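Local structure of cellulase IBT99 (Metagenomes, 6WBT) at residues L239-W244 / N284-Q289; G105-E110 / S275-M280; V245-N250 / P263-Q268; E178-E183 / E231-D236. The protein probably hydrolyses 6-phospho-alpha-glucosides as a family 4 glycosidase using NAD and a manganese(II) ion, and is captured here with glucose-6-phosphate bound. All blocks are in the same frame, centred on the assembly; numbering follows the deposited sequence.

Contact 1 of 4, residues L239-W244 / N284-Q289. With G6P (6-O-phosphono-alpha-D-glucopyranose), chain F.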
# COMPACT_ATOMS: atom_id res chain seq x y z
N LEU A 239 -6.65 -34.73 26.40
CA LEU A 239 -7.41 -34.12 27.48
C LEU A 239 -7.20 -34.81 28.82
O LEU A 239 -7.86 -34.44 29.80
CB LEU A 239 -8.90 -34.09 27.13
CG LEU A 239 -9.42 -32.90 26.33
CD1 LEU A 239 -9.12 -31.59 27.05
CD2 LEU A 239 -8.85 -32.87 24.91
N LYS A 240 -6.32 -35.81 28.90
CA LYS A 240 -5.99 -36.39 30.19
C LYS A 240 -5.18 -35.41 31.04
O LYS A 240 -5.38 -35.32 32.25
CB LYS A 240 -5.21 -37.70 30.01
CG LYS A 240 -5.96 -38.78 29.25
CD LYS A 240 -5.23 -40.12 29.32
CE LYS A 240 -3.99 -40.16 28.44
NZ LYS A 240 -2.80 -39.48 29.03
N ASP A 241 -4.28 -34.68 30.41
CA ASP A 241 -3.49 -33.66 31.10
C ASP A 241 -4.42 -32.56 31.61
O ASP A 241 -5.14 -31.95 30.80
CB ASP A 241 -2.44 -33.08 30.15
CG ASP A 241 -1.34 -32.33 30.88
OD1 ASP A 241 -1.64 -31.60 31.85
OD2 ASP A 241 -0.16 -32.47 30.48
N PRO A 242 -4.45 -32.29 32.91
CA PRO A 242 -5.34 -31.23 33.42
C PRO A 242 -4.99 -29.85 32.91
O PRO A 242 -5.86 -28.98 32.87
CB PRO A 242 -5.17 -31.33 34.94
CG PRO A 242 -3.82 -31.95 35.13
CD PRO A 242 -3.67 -32.92 33.99
N ASP A 243 -3.74 -29.63 32.50
CA ASP A 243 -3.37 -28.33 31.95
C ASP A 243 -4.03 -28.08 30.60
O ASP A 243 -4.40 -26.95 30.29
CB ASP A 243 -1.84 -28.22 31.82
CG ASP A 243 -1.35 -26.79 31.88
OD1 ASP A 243 -2.00 -25.90 31.29
OD2 ASP A 243 -0.30 -26.55 32.51
N TRP A 244 -4.20 -29.13 29.79
CA TRP A 244 -4.88 -28.97 28.51
C TRP A 244 -6.38 -28.76 28.69
O TRP A 244 -7.01 -28.10 27.85
CB TRP A 244 -4.61 -30.17 27.60
CG TRP A 244 -3.34 -30.06 26.82
CD1 TRP A 244 -2.30 -30.95 26.83
CD2 TRP A 244 -2.96 -29.01 25.92
NE1 TRP A 244 -1.30 -30.51 25.99
CE2 TRP A 244 -1.69 -29.33 25.42
CE3 TRP A 244 -3.59 -27.83 25.49
CZ2 TRP A 244 -1.02 -28.51 24.51
CZ3 TRP A 244 -2.92 -27.02 24.59
CH2 TRP A 244 -1.65 -27.36 24.11
N ASN A 284 6.66 -25.81 39.61
CA ASN A 284 6.14 -26.90 38.78
C ASN A 284 5.56 -26.27 37.51
O ASN A 284 4.36 -26.28 37.23
CB ASN A 284 5.08 -27.73 39.52
CG ASN A 284 4.65 -28.97 38.75
OD1 ASN A 284 3.57 -29.01 38.16
ND2 ASN A 284 5.49 -29.99 38.76
N THR A 285 6.45 -25.71 36.70
CA THR A 285 6.06 -25.12 35.43
C THR A 285 5.71 -26.23 34.44
O THR A 285 5.88 -27.42 34.70
CB THR A 285 7.17 -24.24 34.88
OG1 THR A 285 8.35 -25.03 34.69
CG2 THR A 285 7.48 -23.12 35.86
N ARG A 286 5.19 -25.81 33.28
CA ARG A 286 4.77 -26.76 32.26
C ARG A 286 5.95 -27.58 31.75
O ARG A 286 5.81 -28.78 31.47
CB ARG A 286 4.10 -26.02 31.10
CG ARG A 286 3.70 -26.90 29.93
CD ARG A 286 2.80 -28.04 30.39
NE ARG A 286 2.51 -28.98 29.31
CZ ARG A 286 1.82 -30.11 29.47
NH1 ARG A 286 1.35 -30.44 30.66
NH2 ARG A 286 1.60 -30.90 28.43
N GLY A 287 7.13 -26.96 31.63
CA GLY A 287 8.30 -27.71 31.21
C GLY A 287 8.68 -28.79 32.20
O GLY A 287 9.15 -29.86 31.81
N MSE A 288 8.49 -28.53 33.49
CA MSE A 288 8.77 -29.51 34.53
C MSE A 288 7.78 -30.67 34.46
O MSE A 288 8.11 -31.81 34.78
CB MSE A 288 8.71 -28.86 35.91
CG MSE A 288 9.92 -28.01 36.25
SE MSE A 288 9.72 -27.09 37.95
CE MSE A 288 11.59 -26.74 38.33
N GLN A 289 6.55 -30.37 34.02
CA GLN A 289 5.52 -31.40 33.93
C GLN A 289 5.83 -32.40 32.82
O GLN A 289 5.67 -33.61 33.00
CB GLN A 289 4.16 -30.75 33.71
CG GLN A 289 3.75 -29.80 34.83
CD GLN A 289 2.51 -29.00 34.49
OE1 GLN A 289 1.68 -29.42 33.69
NE2 GLN A 289 2.40 -27.82 35.08
C1 G6P F . 0.65 -27.91 20.68
C2 G6P F . 1.38 -26.59 20.38
C3 G6P F . 2.86 -26.70 20.71
C4 G6P F . 3.05 -27.23 22.13
C5 G6P F . 2.29 -28.55 22.27
C6 G6P F . 2.47 -29.18 23.65
O1 G6P F . 1.13 -28.92 19.79
O2 G6P F . 1.22 -26.27 18.99
O3 G6P F . 3.47 -25.41 20.60
O4 G6P F . 4.44 -27.45 22.38
O5 G6P F . 0.90 -28.30 22.03
O6 G6P F . 3.42 -28.45 24.43
P G6P F . 4.02 -29.11 25.77
O1P G6P F . 4.08 -27.96 26.74
O2P G6P F . 5.36 -29.66 25.34
O3P G6P F . 3.00 -30.17 26.13
O HOH W 1 0.02 -33.40 27.85
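The guanidinium of Arg-286 gathers its polar partners round its rim, near its plane: Asp-241 OD2, OE1 of Gln-289 and the phosphate of the sugar. The ring of Trp-244 stands 75° from that plane, reaches it obliquely through NE1, and has the sugar O5 at its own edge. This is the phosphate-binding corner of the G6P pocket, assembled from the starts of helices 242-249 and 286-291. A bend at chi2 (56°) puts CD of Arg-286 4.0 Å from Asp-243 OD2. Arg-286 and Asp-241 meet tip to tip in a salt bridge, with NH1 2.5 Å from OD2 on the syn side of the carboxylate. The phosphate is held by the other two nitrogens of Arg-286: NH2 donates to O3P at 2.8 Å, and NE to O1P at 3.2 Å. NH1 also donates to OE1 of Gln-289 at 3.2 Å, so its rotation is fixed. A leucine in place of Arg-286 would probably leave the phosphate short of two donors and Asp-241 without its opposite charge. Asp-241 is anchored as the N-cap of helix 242-249, its OD1 accepting from Asp-243 N at 3.0 Å. One water accepts from Arg-286 NH2 and donates to Asp-241 OD2 at 2.8 Å.

Contact 2 of 4, residues G105-E110 / S275-M280. With G6P (6-O-phosphono-alpha-D-glucopyranose), chain F; NAD (nicotinamide-adenine-dinucleotide), chain G.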
# COMPACT_ATOMS: atom_id res chain seq x y z
N GLY A 105 6.74 -12.11 37.65
CA GLY A 105 5.30 -11.94 37.56
C GLY A 105 4.76 -11.86 36.14
O GLY A 105 3.81 -11.11 35.89
N CYS A 106 5.35 -12.60 35.21
CA CYS A 106 4.92 -12.61 33.82
C CYS A 106 4.62 -14.04 33.39
O CYS A 106 5.06 -15.01 34.02
CB CYS A 106 5.97 -11.98 32.90
SG CYS A 106 6.32 -10.24 33.25
N VAL A 107 3.86 -14.16 32.30
CA VAL A 107 3.45 -15.46 31.80
C VAL A 107 4.68 -16.20 31.28
O VAL A 107 5.32 -15.77 30.31
CB VAL A 107 2.39 -15.32 30.71
CG1 VAL A 107 2.13 -16.67 30.04
CG2 VAL A 107 1.10 -14.76 31.29
N GLY A 108 5.01 -17.32 31.92
CA GLY A 108 6.10 -18.16 31.47
C GLY A 108 5.63 -19.32 30.64
O GLY A 108 5.28 -20.38 31.17
N GLN A 109 5.60 -19.14 29.32
CA GLN A 109 5.10 -20.15 28.40
C GLN A 109 6.23 -20.58 27.46
O GLN A 109 7.26 -19.91 27.33
CB GLN A 109 3.91 -19.62 27.59
CG GLN A 109 2.85 -20.66 27.27
CD GLN A 109 3.13 -21.42 25.99
OE1 GLN A 109 3.80 -20.92 25.09
NE2 GLN A 109 2.63 -22.65 25.91
N GLU A 110 6.01 -21.72 26.81
CA GLU A 110 7.01 -22.27 25.90
C GLU A 110 7.27 -21.34 24.73
O GLU A 110 8.43 -21.04 24.40
CB GLU A 110 6.56 -23.65 25.40
CG GLU A 110 7.53 -24.31 24.44
CD GLU A 110 6.88 -25.39 23.60
OE1 GLU A 110 5.79 -25.13 23.04
OE2 GLU A 110 7.44 -26.50 23.50
N SER A 275 -4.80 -14.02 34.60
CA SER A 275 -5.31 -15.32 35.03
C SER A 275 -4.32 -16.45 34.79
O SER A 275 -4.60 -17.59 35.21
CB SER A 275 -6.62 -15.63 34.31
OG SER A 275 -6.43 -15.71 32.91
N ILE A 276 -3.19 -16.19 34.15
CA ILE A 276 -2.19 -17.22 33.88
C ILE A 276 -1.04 -17.17 34.88
O ILE A 276 -0.55 -18.21 35.32
CB ILE A 276 -1.68 -17.09 32.43
CG1 ILE A 276 -2.82 -17.39 31.45
CG2 ILE A 276 -0.52 -18.03 32.18
CD1 ILE A 276 -3.51 -18.70 31.74
N VAL A 277 -0.60 -15.96 35.25
CA VAL A 277 0.44 -15.84 36.27
C VAL A 277 -0.04 -16.42 37.59
O VAL A 277 0.75 -16.99 38.35
CB VAL A 277 0.87 -14.36 36.41
CG1 VAL A 277 1.94 -14.22 37.49
CG2 VAL A 277 1.38 -13.83 35.08
N ASP A 278 -1.34 -16.29 37.88
CA ASP A 278 -1.90 -16.88 39.09
C ASP A 278 -2.08 -18.39 38.97
O ASP A 278 -1.99 -19.11 39.97
CB ASP A 278 -3.23 -16.22 39.43
CG ASP A 278 -3.08 -14.76 39.81
OD1 ASP A 278 -2.51 -13.99 39.00
OD2 ASP A 278 -3.54 -14.38 40.90
N TYR A 279 -2.34 -18.89 37.76
CA TYR A 279 -2.60 -20.31 37.57
C TYR A 279 -1.32 -21.14 37.59
O TYR A 279 -1.35 -22.30 38.01
CB TYR A 279 -3.35 -20.53 36.26
CG TYR A 279 -3.41 -21.98 35.81
CD1 TYR A 279 -4.24 -22.90 36.44
CD2 TYR A 279 -2.64 -22.42 34.74
CE1 TYR A 279 -4.29 -24.22 36.03
CE2 TYR A 279 -2.69 -23.74 34.32
CZ TYR A 279 -3.51 -24.63 34.97
OH TYR A 279 -3.56 -25.94 34.55
N MSE A 280 -0.20 -20.58 37.15
CA MSE A 280 1.05 -21.33 37.05
C MSE A 280 1.79 -21.41 38.38
O MSE A 280 1.65 -20.54 39.24
CB MSE A 280 1.95 -20.70 35.98
CG MSE A 280 1.46 -20.89 34.56
SE MSE A 280 2.65 -20.10 33.24
CE MSE A 280 1.82 -20.82 31.62
C1 G6P F . 0.65 -27.91 20.68
C2 G6P F . 1.38 -26.59 20.38
C3 G6P F . 2.86 -26.70 20.71
C4 G6P F . 3.05 -27.23 22.13
C5 G6P F . 2.29 -28.55 22.27
C6 G6P F . 2.47 -29.18 23.65
O1 G6P F . 1.13 -28.92 19.79
O2 G6P F . 1.22 -26.27 18.99
O3 G6P F . 3.47 -25.41 20.60
O4 G6P F . 4.44 -27.45 22.38
O5 G6P F . 0.90 -28.30 22.03
O6 G6P F . 3.42 -28.45 24.43
P G6P F . 4.02 -29.11 25.77
O1P G6P F . 4.08 -27.96 26.74
O2P G6P F . 5.36 -29.66 25.34
O3P G6P F . 3.00 -30.17 26.13
PA NAD G . 12.94 -32.68 23.36
O1A NAD G . 13.72 -31.71 24.19
O2A NAD G . 12.36 -33.88 24.04
O5B NAD G . 13.86 -33.15 22.13
C5B NAD G . 14.43 -32.15 21.24
C4B NAD G . 15.62 -32.74 20.53
O4B NAD G . 16.24 -31.74 19.69
C3B NAD G . 16.75 -33.28 21.43
O3B NAD G . 17.12 -34.58 21.00
C2B NAD G . 17.89 -32.29 21.17
O2B NAD G . 19.18 -32.81 21.42
C1B NAD G . 17.63 -31.95 19.71
N9A NAD G . 18.32 -30.76 19.24
C8A NAD G . 18.55 -29.61 19.95
N7A NAD G . 19.20 -28.70 19.27
C5A NAD G . 19.42 -29.28 18.03
C6A NAD G . 20.07 -28.82 16.87
N6A NAD G . 20.63 -27.62 16.77
N1A NAD G . 20.12 -29.66 15.81
C2A NAD G . 19.55 -30.86 15.92
N3A NAD G . 18.92 -31.40 16.96
C4A NAD G . 18.88 -30.55 18.00
O3 NAD G . 11.76 -31.90 22.62
PN NAD G . 10.21 -32.25 22.37
O1N NAD G . 10.12 -33.61 21.76
O2N NAD G . 9.45 -31.97 23.62
O5D NAD G . 9.84 -31.15 21.27
C5D NAD G . 10.66 -31.09 20.07
C4D NAD G . 10.32 -29.84 19.30
O4D NAD G . 9.00 -29.98 18.72
C3D NAD G . 10.25 -28.54 20.12
O3D NAD G . 10.92 -27.50 19.43
C2D NAD G . 8.74 -28.30 20.17
O2D NAD G . 8.37 -26.97 20.49
C1D NAD G . 8.35 -28.72 18.76
N1N NAD G . 6.88 -28.93 18.62
C2N NAD G . 6.13 -28.02 17.93
C3N NAD G . 4.76 -28.19 17.80
C7N NAD G . 4.00 -27.18 16.98
O7N NAD G . 2.86 -26.86 17.32
N7N NAD G . 4.59 -26.69 15.89
C4N NAD G . 4.15 -29.27 18.42
C5N NAD G . 4.92 -30.20 19.08
C6N NAD G . 6.29 -30.02 19.17
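Val-107 and Ile-276 cross obliquely, and both methyls of the valine bear on one methyl of the isoleucine. With CG1 anti to the backbone N (chi1 171°), Val-107 sets that methyl 3.7 Å from CG2 of Ile-276, and the valine CG2 lies beside it. CG2 of Val-107 is also 3.9 Å from CG2 of Val-277. Val-277 points toward the loop and works mainly on main chain, its CG2 3.7 Å from both Gly-105 O and Cys-106 C. The third probe is Met-280, a selenomethionine here, extended beyond CG and lying with SE 3.4 Å from Gly-108 O. The contact is van der Waals packing, partly on main chain, and the same loop continues to the G6P and NAD pockets. At the end of 105-110 the carboxylate of Glu-110 spans both bound molecules: OE1 accepts from the sugar O4 at 2.8 Å, OE2 from the ribose O2D of NAD at 3.2 Å, with Arg-87 as salt-bridge partner. The loop links helix 90-103 to helix 114-136; helix 421-434 packs on Cys-106, helix 267-270 adds Tyr-269 beside Val-107 and Ile-276, and Ser-275 of helix 274-277 touches Leu-422 of the second subunit.

Contact 3 of 4, residues V245-N250 / P263-Q268. With G6P (6-O-phosphono-alpha-D-glucopyranose), chain F.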
# COMPACT_ATOMS: atom_id res chain seq x y z
N VAL A 245 -6.96 -29.32 29.75
CA VAL A 245 -8.38 -29.08 30.02
C VAL A 245 -8.61 -27.62 30.39
O VAL A 245 -9.52 -26.97 29.88
CB VAL A 245 -8.88 -30.03 31.12
CG1 VAL A 245 -10.38 -29.85 31.33
CG2 VAL A 245 -8.57 -31.47 30.76
N HIS A 246 -7.78 -27.10 31.31
CA HIS A 246 -7.85 -25.69 31.66
C HIS A 246 -7.54 -24.80 30.46
O HIS A 246 -8.09 -23.70 30.34
CB HIS A 246 -6.90 -25.39 32.81
CG HIS A 246 -6.74 -23.94 33.11
ND1 HIS A 246 -7.54 -23.27 34.02
CD2 HIS A 246 -5.87 -23.02 32.63
CE1 HIS A 246 -7.17 -22.00 34.08
NE2 HIS A 246 -6.16 -21.82 33.25
N THR A 247 -6.66 -25.26 29.57
CA THR A 247 -6.28 -24.46 28.42
C THR A 247 -7.41 -24.36 27.40
O THR A 247 -7.65 -23.30 26.83
CB THR A 247 -5.02 -25.04 27.77
OG1 THR A 247 -4.06 -25.35 28.78
CG2 THR A 247 -4.41 -24.04 26.81
N PHE A 248 -8.11 -25.47 27.17
CA PHE A 248 -9.22 -25.45 26.21
C PHE A 248 -10.45 -24.77 26.79
O PHE A 248 -11.19 -24.10 26.06
CB PHE A 248 -9.57 -26.86 25.76
CG PHE A 248 -8.56 -27.47 24.82
CD1 PHE A 248 -7.82 -26.67 23.97
CD2 PHE A 248 -8.37 -28.84 24.79
CE1 PHE A 248 -6.90 -27.23 23.10
CE2 PHE A 248 -7.45 -29.40 23.92
CZ PHE A 248 -6.71 -28.60 23.08
N LYS A 249 -10.69 -24.92 28.10
CA LYS A 249 -11.88 -24.35 28.72
C LYS A 249 -11.78 -22.85 28.94
O LYS A 249 -12.80 -22.21 29.21
CB LYS A 249 -12.14 -25.06 30.06
CG LYS A 249 -13.58 -24.95 30.54
CD LYS A 249 -13.81 -25.79 31.79
CE LYS A 249 -13.62 -27.28 31.51
NZ LYS A 249 -14.60 -27.79 30.52
N ASN A 250 -10.58 -22.27 28.82
CA ASN A 250 -10.43 -20.82 28.93
C ASN A 250 -10.91 -20.08 27.69
O ASN A 250 -11.11 -18.87 27.76
CB ASN A 250 -8.97 -20.46 29.21
CG ASN A 250 -8.69 -20.22 30.68
OD1 ASN A 250 -8.28 -21.13 31.40
ND2 ASN A 250 -8.93 -18.99 31.14
N PRO A 263 -11.49 -18.18 18.67
CA PRO A 263 -10.10 -17.80 18.88
C PRO A 263 -9.15 -18.99 18.88
O PRO A 263 -9.53 -20.12 19.18
CB PRO A 263 -10.13 -17.13 20.26
CG PRO A 263 -11.24 -17.83 20.97
CD PRO A 263 -12.28 -18.13 19.91
N ASN A 264 -7.90 -18.70 18.54
CA ASN A 264 -6.84 -19.67 18.75
C ASN A 264 -6.63 -19.87 20.25
O ASN A 264 -6.86 -18.97 21.06
CB ASN A 264 -5.54 -19.21 18.09
CG ASN A 264 -4.47 -20.28 18.07
OD1 ASN A 264 -4.12 -20.86 19.10
ND2 ASN A 264 -3.93 -20.56 16.88
N THR A 265 -6.19 -21.08 20.61
CA THR A 265 -6.06 -21.44 22.02
C THR A 265 -5.05 -20.54 22.73
O THR A 265 -5.26 -20.15 23.88
CB THR A 265 -5.67 -22.91 22.14
OG1 THR A 265 -6.83 -23.73 21.98
CG2 THR A 265 -5.03 -23.20 23.48
N TYR A 266 -3.97 -20.17 22.04
CA TYR A 266 -2.88 -19.44 22.68
C TYR A 266 -3.21 -17.98 22.99
O TYR A 266 -2.35 -17.29 23.56
CB TYR A 266 -1.62 -19.51 21.81
CG TYR A 266 -0.80 -20.76 22.05
CD1 TYR A 266 0.17 -20.79 23.04
CD2 TYR A 266 -1.01 -21.90 21.29
CE1 TYR A 266 0.93 -21.93 23.26
CE2 TYR A 266 -0.26 -23.04 21.51
CZ TYR A 266 0.70 -23.05 22.49
OH TYR A 266 1.45 -24.18 22.71
N TRP A 267 -4.40 -17.49 22.65
CA TRP A 267 -4.82 -16.18 23.13
C TRP A 267 -5.02 -16.15 24.64
O TRP A 267 -5.22 -15.08 25.21
CB TRP A 267 -6.10 -15.73 22.43
CG TRP A 267 -5.88 -15.29 21.02
CD1 TRP A 267 -6.16 -15.99 19.89
CD2 TRP A 267 -5.31 -14.04 20.60
NE1 TRP A 267 -5.81 -15.25 18.78
CE2 TRP A 267 -5.29 -14.05 19.19
CE3 TRP A 267 -4.83 -12.92 21.27
CZ2 TRP A 267 -4.80 -12.99 18.44
CZ3 TRP A 267 -4.34 -11.86 20.53
CH2 TRP A 267 -4.33 -11.90 19.13
N GLN A 268 -4.98 -17.32 25.29
CA GLN A 268 -5.11 -17.40 26.74
C GLN A 268 -4.01 -16.61 27.45
O GLN A 268 -4.25 -16.07 28.54
CB GLN A 268 -5.08 -18.87 27.16
CG GLN A 268 -5.20 -19.12 28.65
CD GLN A 268 -4.76 -20.52 29.02
OE1 GLN A 268 -5.21 -21.08 30.02
NE2 GLN A 268 -3.88 -21.10 28.21
C1 G6P F . 0.65 -27.91 20.68
C2 G6P F . 1.38 -26.59 20.38
C3 G6P F . 2.86 -26.70 20.71
C4 G6P F . 3.05 -27.23 22.13
C5 G6P F . 2.29 -28.55 22.27
C6 G6P F . 2.47 -29.18 23.65
O1 G6P F . 1.13 -28.92 19.79
O2 G6P F . 1.22 -26.27 18.99
O3 G6P F . 3.47 -25.41 20.60
O4 G6P F . 4.44 -27.45 22.38
O5 G6P F . 0.90 -28.30 22.03
O6 G6P F . 3.42 -28.45 24.43
P G6P F . 4.02 -29.11 25.77
O1P G6P F . 4.08 -27.96 26.74
O2P G6P F . 5.36 -29.66 25.34
O3P G6P F . 3.00 -30.17 26.13
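Thr-265 sets its hydroxyl against the rim of Phe-248, not its face: OG1, anti to the carbonyl carbon (chi1 -80°), lies in the plane of the ring, 3.7 Å from both CD1 and CE1. The other branch of Thr-265, CG2, is anti to the backbone N and meets CG2 of Thr-247 at 3.5 Å, the two side chains crossing at about a right angle. Helix 242-249 is thereby packed against the turn that leads into helix 267-270. Gln-268, extended from CG outward, runs across Thr-247, His-246 and Asn-250, its CG 4.0 Å from CB of Asn-250. The amide plane of Gln-268 is 37° from the His-246 ring, and one face of that ring carries CG of Asn-250, 3.9 Å above it and offset toward the rim. Tyr-279 also stacks on this histidine.

The turn itself is a type I beta turn from Asn-264 to Trp-267, braced by Asn-264 OD1, which accepts from Tyr-266 N at 3.0 Å. It delivers Tyr-266 to the sugar, where OH accepts from G6P O3 at 3.2 Å; the same ring stacks on His-201, a ligand of the manganese. The contact is thus mainly van der Waals in character, threonine methyls and a phenyl rim behind the sugar-binding Tyr-266, with two buried amides beside the His-246 ring.

Contact 4 of 4, residues E178-E183 / E231-D236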
# COMPACT_ATOMS: atom_id res chain seq x y z
N GLU A 178 -9.06 -28.18 15.68
CA GLU A 178 -9.99 -28.80 14.74
C GLU A 178 -10.40 -30.19 15.19
O GLU A 178 -11.50 -30.65 14.86
CB GLU A 178 -9.38 -28.84 13.34
CG GLU A 178 -9.24 -27.47 12.69
CD GLU A 178 -8.59 -27.54 11.33
OE1 GLU A 178 -7.72 -28.41 11.12
OE2 GLU A 178 -8.95 -26.71 10.46
N ALA A 179 -9.53 -30.88 15.94
CA ALA A 179 -9.91 -32.18 16.49
C ALA A 179 -10.99 -32.03 17.55
O ALA A 179 -11.89 -32.87 17.65
CB ALA A 179 -8.68 -32.87 17.08
N ARG A 180 -10.93 -30.96 18.35
CA ARG A 180 -11.97 -30.71 19.33
C ARG A 180 -13.28 -30.32 18.66
O ARG A 180 -14.35 -30.75 19.08
CB ARG A 180 -11.52 -29.62 20.31
CG ARG A 180 -10.11 -29.80 20.86
CD ARG A 180 -10.02 -30.89 21.93
NE ARG A 180 -10.13 -32.24 21.38
CZ ARG A 180 -9.13 -32.89 20.81
NH1 ARG A 180 -7.94 -32.32 20.69
NH2 ARG A 180 -9.32 -34.11 20.33
N MSE A 181 -13.20 -29.51 17.61
CA MSE A 181 -14.38 -29.10 16.86
C MSE A 181 -15.02 -30.31 16.18
O MSE A 181 -16.23 -30.35 15.96
CB MSE A 181 -14.02 -28.03 15.83
CG MSE A 181 -13.53 -26.73 16.46
SE MSE A 181 -13.37 -25.24 15.20
CE MSE A 181 -11.53 -25.51 14.62
N ALA A 182 -14.19 -31.30 15.84
CA ALA A 182 -14.71 -32.54 15.27
C ALA A 182 -15.51 -33.33 16.31
O ALA A 182 -16.53 -33.95 15.97
CB ALA A 182 -13.57 -33.38 14.71
N GLU A 183 -15.07 -33.31 17.57
CA GLU A 183 -15.77 -34.05 18.61
C GLU A 183 -17.04 -33.32 19.06
O GLU A 183 -18.04 -33.96 19.39
CB GLU A 183 -14.84 -34.28 19.80
CG GLU A 183 -13.57 -35.04 19.46
CD GLU A 183 -12.47 -34.82 20.47
OE1 GLU A 183 -12.51 -33.78 21.17
OE2 GLU A 183 -11.57 -35.67 20.58
N GLU A 231 -17.76 -33.66 26.08
CA GLU A 231 -17.76 -34.89 26.86
C GLU A 231 -17.07 -36.03 26.12
O GLU A 231 -16.57 -36.96 26.77
CB GLU A 231 -19.19 -35.28 27.23
CG GLU A 231 -19.91 -34.21 28.04
CD GLU A 231 -19.18 -33.84 29.32
OE1 GLU A 231 -19.27 -34.60 30.30
OE2 GLU A 231 -18.51 -32.79 29.33
N ALA A 232 -17.03 -35.99 24.79
CA ALA A 232 -16.23 -36.94 24.03
C ALA A 232 -14.77 -36.54 23.97
O ALA A 232 -13.92 -37.39 23.67
CB ALA A 232 -16.79 -37.08 22.61
N SER A 233 -14.45 -35.28 24.25
CA SER A 233 -13.05 -34.85 24.28
C SER A 233 -12.31 -35.45 25.46
O SER A 233 -11.09 -35.66 25.39
CB SER A 233 -12.97 -33.33 24.32
OG SER A 233 -13.69 -32.75 23.25
N MSE A 234 -13.02 -35.74 26.55
CA MSE A 234 -12.41 -36.29 27.75
C MSE A 234 -11.89 -37.71 27.53
O MSE A 234 -10.99 -38.17 28.23
CB MSE A 234 -13.41 -36.29 28.91
CG MSE A 234 -14.01 -34.94 29.23
SE MSE A 234 -12.69 -33.61 29.77
CE MSE A 234 -13.83 -32.45 30.84
N ASN A 235 -12.46 -38.40 26.54
CA ASN A 235 -12.09 -39.78 26.28
C ASN A 235 -10.75 -39.92 25.56
O ASN A 235 -10.12 -40.98 25.66
CB ASN A 235 -13.18 -40.48 25.46
CG ASN A 235 -14.42 -40.78 26.28
OD1 ASN A 235 -14.34 -40.98 27.49
ND2 ASN A 235 -15.57 -40.84 25.62
N ASP A 236 -10.30 -38.89 24.84
CA ASP A 236 -9.03 -38.97 24.14
C ASP A 236 -7.87 -38.81 25.11
O ASP A 236 -8.04 -38.62 26.32
CB ASP A 236 -8.97 -37.93 23.02
CG ASP A 236 -9.49 -38.46 21.70
OD1 ASP A 236 -10.69 -38.27 21.41
OD2 ASP A 236 -8.70 -39.07 20.96
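Glu-183 and Ser-233 make the hydrogen bond that joins helix 173-184 to the loop ahead of helix 242-249: OG of Ser-233 donates to OE1 of Glu-183 at 2.6 Å. The serine hydroxyl is also bonded to OG of Ser-230, so it belongs to a short chain of polar groups.

The ionic part begins within the helix. Arg-180, one turn before Glu-183, bends at chi2 and chi3 and grips the carboxylate side-on, NE to OE1 at 2.8 Å and NH2 to OE2 at 2.7 Å. Both oxygens lie close to the guanidinium plane, yet the arginine stands well above the carboxylate plane. Arg-180 NE and Ser-233 OG come to OE1 from opposite faces of that plane, which should hold the group against rotation.

Like charges also come near: OD1 of Asp-236 is modelled 2.9 Å from OE2 of Glu-183, a doubtful approach of two acceptors, with their carboxylate planes 31° apart. Arg-180 NH2 is 4.5 Å from that same OD1, beyond a salt bridge.

Apolar packing is slight, CB of Glu-183 lying 4.4 Å from CB of Ala-232.

An alanine in place of Glu-183 would probably leave Arg-180 without its ionic partner and Ser-233 without this acceptor, while keeping the CB packing on Ala-232. The helix comes from the Rossmann-type N-terminal region and the loop from the C-terminal one, so the contact ties the two together. Its chemistry implies that Arg-180 pairs directly with Glu-183, which is probably stabilised as the anion, while Asp-236 lies only near that pair.

Overall arrangement
Contacts 1, 2 and 3 all touch the sugar phosphate, their centres 13 to 14 Å from one another: contact 1 takes the phosphate, contact 2 brings in the acid between sugar and NAD, and contact 3 supplies a tyrosine. Contacts 1 and 3 share helix 242-249, and OH of Tyr-279 from contact 2 packs 3.5 Å from CA of Asp-243. Contacts 2 and 3 also meet, Gln-109 NE2 lying 3.2 Å from CE1 of Tyr-266. Contact 4 stands farther back, its Arg-180 side chain about 10 Å from G6P. It touches contact 3 through Arg-180 on Phe-248 and contact 1 through Arg-180 and Ser-233 on Leu-239, but does not touch contact 2.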